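Long-range contact in MPT synthase subunit 2 (Burkholderia ambifaria, PDB 7L32), which probably serves as the catalytic large subunit of molybdopterin synthase, which puts the dithiolene sulfurs into precursor Z during molybdenum cofactor biosynthesis: residues D18-L28 with Q100-A108. Residues are numbered along the deposited sequence; the frame is centred on the assembly and turned at random.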
ATOM      1  N   ASP A  18     -18.428  -6.940  -3.192  1.00 34.58           N
ATOM      2  CA  ASP A  18     -17.104  -6.415  -3.486  1.00 31.98           C
ATOM      3  C   ASP A  18     -16.945  -5.023  -2.868  1.00 36.72           C
ATOM      4  O   ASP A  18     -17.925  -4.363  -2.513  1.00 37.91           O
ATOM      5  CB  ASP A  18     -16.878  -6.367  -4.995  1.00 33.45           C
ATOM      6  CG  ASP A  18     -15.405  -6.352  -5.361  1.00 34.72           C
ATOM      7  OD1 ASP A  18     -14.551  -6.440  -4.443  1.00 36.43           O
ATOM      8  OD2 ASP A  18     -15.109  -6.251  -6.569  1.00 41.90           O
ATOM      9  N   PHE A  19     -15.696  -4.588  -2.711  1.00 30.67           N
ATOM     10  CA  PHE A  19     -15.410  -3.286  -2.125  1.00 34.89           C
ATOM     11  C   PHE A  19     -14.777  -2.364  -3.165  1.00 36.73           C
ATOM     12  O   PHE A  19     -14.286  -2.807  -4.208  1.00 35.73           O
ATOM     13  CB  PHE A  19     -14.507  -3.402  -0.879  1.00 31.32           C
ATOM     14  CG  PHE A  19     -13.220  -4.185  -1.093  1.00 28.26           C
ATOM     15  CD1 PHE A  19     -12.107  -3.583  -1.687  1.00 27.66           C
ATOM     16  CD2 PHE A  19     -13.112  -5.500  -0.665  1.00 24.68           C
ATOM     17  CE1 PHE A  19     -10.930  -4.298  -1.884  1.00 25.02           C
ATOM     18  CE2 PHE A  19     -11.932  -6.222  -0.844  1.00 28.43           C
ATOM     19  CZ  PHE A  19     -10.835  -5.617  -1.461  1.00 24.94           C
ATOM     20  N   ASP A  20     -14.822  -1.064  -2.876  1.00 35.93           N
ATOM     21  CA  ASP A  20     -14.270  -0.012  -3.730  1.00 34.21           C
ATOM     22  C   ASP A  20     -13.086   0.604  -2.987  1.00 34.56           C
ATOM     23  O   ASP A  20     -13.278   1.366  -2.035  1.00 33.38           O
ATOM     24  CB  ASP A  20     -15.358   1.024  -4.024  1.00 35.16           C
ATOM     25  CG  ASP A  20     -14.895   2.172  -4.939  1.00 42.25           C
ATOM     26  OD1 ASP A  20     -13.687   2.490  -5.024  1.00 44.30           O
ATOM     27  OD2 ASP A  20     -15.787   2.780  -5.554  1.00 48.61           O
ATOM     28  N   LEU A  21     -11.866   0.303  -3.445  1.00 30.83           N
ATOM     29  CA  LEU A  21     -10.663   0.795  -2.773  1.00 36.24           C
ATOM     30  C   LEU A  21     -10.689   2.316  -2.611  1.00 32.20           C
ATOM     31  O   LEU A  21     -10.402   2.831  -1.525  1.00 29.77           O
ATOM     32  CB  LEU A  21      -9.415   0.362  -3.549  1.00 32.01           C
ATOM     33  CG  LEU A  21      -8.058   0.787  -2.969  1.00 33.41           C
ATOM     34  CD1 LEU A  21      -7.815   0.196  -1.573  1.00 29.48           C
ATOM     35  CD2 LEU A  21      -6.943   0.380  -3.909  1.00 38.38           C
ATOM     36  N   ASN A  22     -11.061   3.042  -3.680  1.00 33.72           N
ATOM     37  CA  ASN A  22     -11.133   4.509  -3.636  1.00 34.73           C
ATOM     38  C   ASN A  22     -12.047   4.984  -2.518  1.00 36.02           C
ATOM     39  O   ASN A  22     -11.679   5.850  -1.717  1.00 36.15           O
ATOM     40  CB  ASN A  22     -11.670   5.071  -4.961  1.00 37.81           C
ATOM     41  CG  ASN A  22     -10.597   5.311  -5.980  1.00 42.31           C
ATOM     42  OD1 ASN A  22      -9.428   5.047  -5.727  1.00 43.74           O
ATOM     43  ND2 ASN A  22     -10.993   5.802  -7.167  1.00 42.46           N
ATOM     44  N   ALA A  23     -13.270   4.452  -2.481  1.00 34.27           N
ATOM     45  CA  ALA A  23     -14.234   4.871  -1.471  1.00 32.59           C
ATOM     46  C   ALA A  23     -13.732   4.565  -0.066  1.00 26.75           C
ATOM     47  O   ALA A  23     -13.890   5.388   0.846  1.00 29.97           O
ATOM     48  CB  ALA A  23     -15.585   4.207  -1.728  1.00 30.95           C
ATOM     49  N   GLU A  24     -13.121   3.387   0.136  1.00 25.87           N
ATOM     50  CA  GLU A  24     -12.627   3.047   1.472  1.00 26.91           C
ATOM     51  C   GLU A  24     -11.474   3.951   1.872  1.00 27.20           C
ATOM     52  O   GLU A  24     -11.389   4.383   3.026  1.00 25.27           O
ATOM     53  CB  GLU A  24     -12.201   1.577   1.543  1.00 26.44           C
ATOM     54  CG  GLU A  24     -13.321   0.569   1.237  1.00 32.74           C
ATOM     55  CD  GLU A  24     -14.541   0.698   2.166  1.00 38.97           C
ATOM     56  OE1 GLU A  24     -14.378   1.032   3.361  1.00 35.15           O
ATOM     57  OE2 GLU A  24     -15.672   0.461   1.695  1.00 38.00           O
ATOM     58  N   VAL A  25     -10.585   4.257   0.924  1.00 30.11           N
ATOM     59  CA  VAL A  25      -9.460   5.147   1.195  1.00 29.80           C
ATOM     60  C   VAL A  25      -9.954   6.550   1.535  1.00 27.77           C
ATOM     61  O   VAL A  25      -9.488   7.163   2.504  1.00 30.51           O
ATOM     62  CB  VAL A  25      -8.495   5.136  -0.006  1.00 33.89           C
ATOM     63  CG1 VAL A  25      -7.625   6.395  -0.058  1.00 32.40           C
ATOM     64  CG2 VAL A  25      -7.650   3.884   0.052  1.00 30.52           C
ATOM     65  N   ALA A  26     -10.934   7.059   0.781  1.00 28.20           N
ATOM     66  CA  ALA A  26     -11.467   8.394   1.060  1.00 33.05           C
ATOM     67  C   ALA A  26     -12.109   8.468   2.442  1.00 33.32           C
ATOM     68  O   ALA A  26     -11.944   9.464   3.158  1.00 30.53           O
ATOM     69  CB  ALA A  26     -12.483   8.804  -0.005  1.00 33.00           C
ATOM     70  N   ALA A  27     -12.845   7.428   2.837  1.00 31.26           N
ATOM     71  CA  ALA A  27     -13.457   7.439   4.161  1.00 32.52           C
ATOM     72  C   ALA A  27     -12.398   7.408   5.262  1.00 27.21           C
ATOM     73  O   ALA A  27     -12.534   8.113   6.270  1.00 29.25           O
ATOM     74  CB  ALA A  27     -14.433   6.271   4.299  1.00 31.88           C
ATOM     75  N   LEU A  28     -11.332   6.611   5.088  1.00 26.41           N
ATOM     76  CA  LEU A  28     -10.256   6.590   6.082  1.00 25.41           C
ATOM     77  C   LEU A  28      -9.605   7.967   6.217  1.00 27.86           C
ATOM     78  O   LEU A  28      -9.348   8.436   7.334  1.00 25.27           O
ATOM     79  CB  LEU A  28      -9.207   5.528   5.719  1.00 24.54           C
ATOM     80  CG  LEU A  28      -8.066   5.347   6.727  1.00 23.20           C
ATOM     81  CD1 LEU A  28      -8.636   4.918   8.087  1.00 22.99           C
ATOM     82  CD2 LEU A  28      -6.976   4.344   6.255  1.00 20.02           C
ATOM     83  N   GLN A 100     -11.193  -9.460  -6.007  1.00 30.91           N
ATOM     84  CA  GLN A 100     -10.610  -8.940  -4.775  1.00 28.89           C
ATOM     85  C   GLN A 100     -11.033  -9.792  -3.587  1.00 28.24           C
ATOM     86  O   GLN A 100     -12.202 -10.177  -3.470  1.00 30.14           O
ATOM     87  CB  GLN A 100     -11.051  -7.496  -4.546  1.00 32.10           C
ATOM     88  CG  GLN A 100     -10.546  -6.519  -5.600  1.00 38.29           C
ATOM     89  CD  GLN A 100     -10.979  -5.080  -5.342  1.00 38.36           C
ATOM     90  OE1 GLN A 100     -10.165  -4.161  -5.418  1.00 35.83           O
ATOM     91  NE2 GLN A 100     -12.270  -4.877  -5.068  1.00 32.22           N
ATOM     92  N   ILE A 101     -10.082 -10.068  -2.696  1.00 23.05           N
ATOM     93  CA  ILE A 101     -10.340 -10.819  -1.454  1.00 24.29           C
ATOM     94  C   ILE A 101     -10.352  -9.898  -0.243  1.00 25.88           C
ATOM     95  O   ILE A 101     -11.246  -9.959   0.597  1.00 22.96           O
ATOM     96  CB  ILE A 101      -9.278 -11.926  -1.256  1.00 26.92           C
ATOM     97  CG1 ILE A 101      -9.263 -12.909  -2.415  1.00 34.82           C
ATOM     98  CG2 ILE A 101      -9.505 -12.676   0.059  1.00 31.01           C
ATOM     99  CD1 ILE A 101      -8.019 -13.784  -2.394  1.00 35.17           C
ATOM    100  N   VAL A 102      -9.325  -9.069  -0.109  1.00 18.91           N
ATOM    101  CA  VAL A 102      -9.094  -8.376   1.151  1.00 18.89           C
ATOM    102  C   VAL A 102      -8.403  -7.066   0.826  1.00 18.24           C
ATOM    103  O   VAL A 102      -7.608  -6.994  -0.111  1.00 19.72           O
ATOM    104  CB  VAL A 102      -8.252  -9.251   2.107  1.00 18.15           C
ATOM    105  CG1 VAL A 102      -6.948  -9.685   1.452  1.00 22.49           C
ATOM    106  CG2 VAL A 102      -7.989  -8.553   3.439  1.00 22.31           C
ATOM    107  N   MET A 103      -8.742  -6.026   1.575  1.00 17.88           N
ATOM    108  CA  MET A 103      -7.965  -4.796   1.536  1.00 20.50           C
ATOM    109  C   MET A 103      -7.640  -4.370   2.956  1.00 20.69           C
ATOM    110  O   MET A 103      -8.465  -4.510   3.870  1.00 17.06           O
ATOM    111  CB  MET A 103      -8.704  -3.664   0.793  1.00 18.93           C
ATOM    112  CG  MET A 103     -10.031  -3.203   1.385  1.00 26.25           C
ATOM    113  SD  MET A 103     -10.245  -1.453   0.910  1.00 33.31           S
ATOM    114  CE  MET A 103      -9.107  -0.718   2.053  1.00 25.63           C
ATOM    115  N   VAL A 104      -6.424  -3.872   3.139  1.00 16.26           N
ATOM    116  CA  VAL A 104      -6.005  -3.257   4.391  1.00 16.88           C
ATOM    117  C   VAL A 104      -5.440  -1.892   4.028  1.00 18.27           C
ATOM    118  O   VAL A 104      -4.637  -1.794   3.095  1.00 18.11           O
ATOM    119  CB  VAL A 104      -4.946  -4.093   5.129  1.00 15.30           C
ATOM    120  CG1 VAL A 104      -4.416  -3.298   6.347  1.00 15.96           C
ATOM    121  CG2 VAL A 104      -5.566  -5.444   5.595  1.00 17.12           C
ATOM    122  N   ALA A 105      -5.903  -0.847   4.709  1.00 15.62           N
ATOM    123  CA  ALA A 105      -5.367   0.505   4.499  1.00 19.41           C
ATOM    124  C   ALA A 105      -4.990   1.101   5.852  1.00 20.92           C
ATOM    125  O   ALA A 105      -5.722   0.937   6.837  1.00 19.87           O
ATOM    126  CB  ALA A 105      -6.390   1.400   3.797  1.00 18.43           C
ATOM    127  N   THR A 106      -3.845   1.788   5.910  1.00 16.48           N
ATOM    128  CA  THR A 106      -3.415   2.463   7.123  1.00 16.18           C
ATOM    129  C   THR A 106      -3.029   3.887   6.763  1.00 19.52           C
ATOM    130  O   THR A 106      -2.614   4.159   5.637  1.00 18.36           O
ATOM    131  CB  THR A 106      -2.224   1.779   7.810  1.00 16.66           C
ATOM    132  OG1 THR A 106      -1.068   1.802   6.944  1.00 16.31           O
ATOM    133  CG2 THR A 106      -2.557   0.314   8.203  1.00 15.91           C
ATOM    134  N   VAL A 107      -3.195   4.798   7.710  1.00 16.52           N
ATOM    135  CA  VAL A 107      -2.765   6.179   7.520  0.64 18.53           C
ATOM    136  C   VAL A 107      -1.927   6.584   8.721  1.00 24.21           C
ATOM    137  O   VAL A 107      -2.160   6.128   9.850  1.00 18.50           O
ATOM    138  CB  VAL A 107      -3.956   7.149   7.291  0.64 22.51           C
ATOM    139  CG1 VAL A 107      -4.950   7.157   8.477  0.64 20.96           C
ATOM    140  CG2 VAL A 107      -3.466   8.570   6.989  0.64 20.10           C
ATOM    141  N   ALA A 108      -0.925   7.430   8.465  1.00 22.70           N
ATOM    142  CA  ALA A 108      -0.029   7.907   9.496  1.00 19.47           C
ATOM    143  C   ALA A 108       0.501   9.269   9.071  1.00 18.97           C
ATOM    144  O   ALA A 108       0.310   9.712   7.935  1.00 20.30           O
ATOM    145  CB  ALA A 108       1.132   6.927   9.718  1.00 22.40           C
TER
HETATM  146  O   HOH W   1     -13.124  -7.975  -7.391  1.00 39.83           O
HETATM  147  O   HOH W   2     -11.237  -1.708  -5.737  1.00 36.16           O
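The amide of Q100 joins the start of the strand to the loop ahead of helix 21-28. Its NE2 gives one hydrogen to D18 OD1 at 2.8 Å and the other to F19 O at 3.0 Å, both acceptors lying close to the amide plane, so the group's rotation is fixed. D18 OD1 also accepts from F19 N, on the same face of the carboxylate, whose plane stands 89° from the amide. Two waters extend this network: one links D18 OD2 to Q100 N, the other Q100 OE1 to L21 N at the first turn of the helix. Glutamine suits the site, being long enough to reach the loop and able to donate and accept at once.

Apolar packing falls into two patches. In the first, F19 CG sits between its backbone N and carbonyl carbon (chi1 53°), which brings the ring down to the strand, between Q100 NE2 over one face and M103 on the other, where CG makes a CH-pi contact 3.7 Å from the ring centroid; M103 SD sits obliquely, a Met-aromatic contact. Flexible M103 then bends at chi3, bringing SD to 3.7 Å from E24 CB and 3.8 Å from L21 CD1. Farther along, L28 CD2 rests 3.9 Å from the small A105 CB, while L28 CG meets V107 CG1.

This is largely buried alpha/beta packing: segment 21-28 runs 29° from strand 100-108, which lies antiparallel between strands 85-91 and 37-44, both also touched by the helix; V104 and T106 point to the opposite face, against helix 111-128.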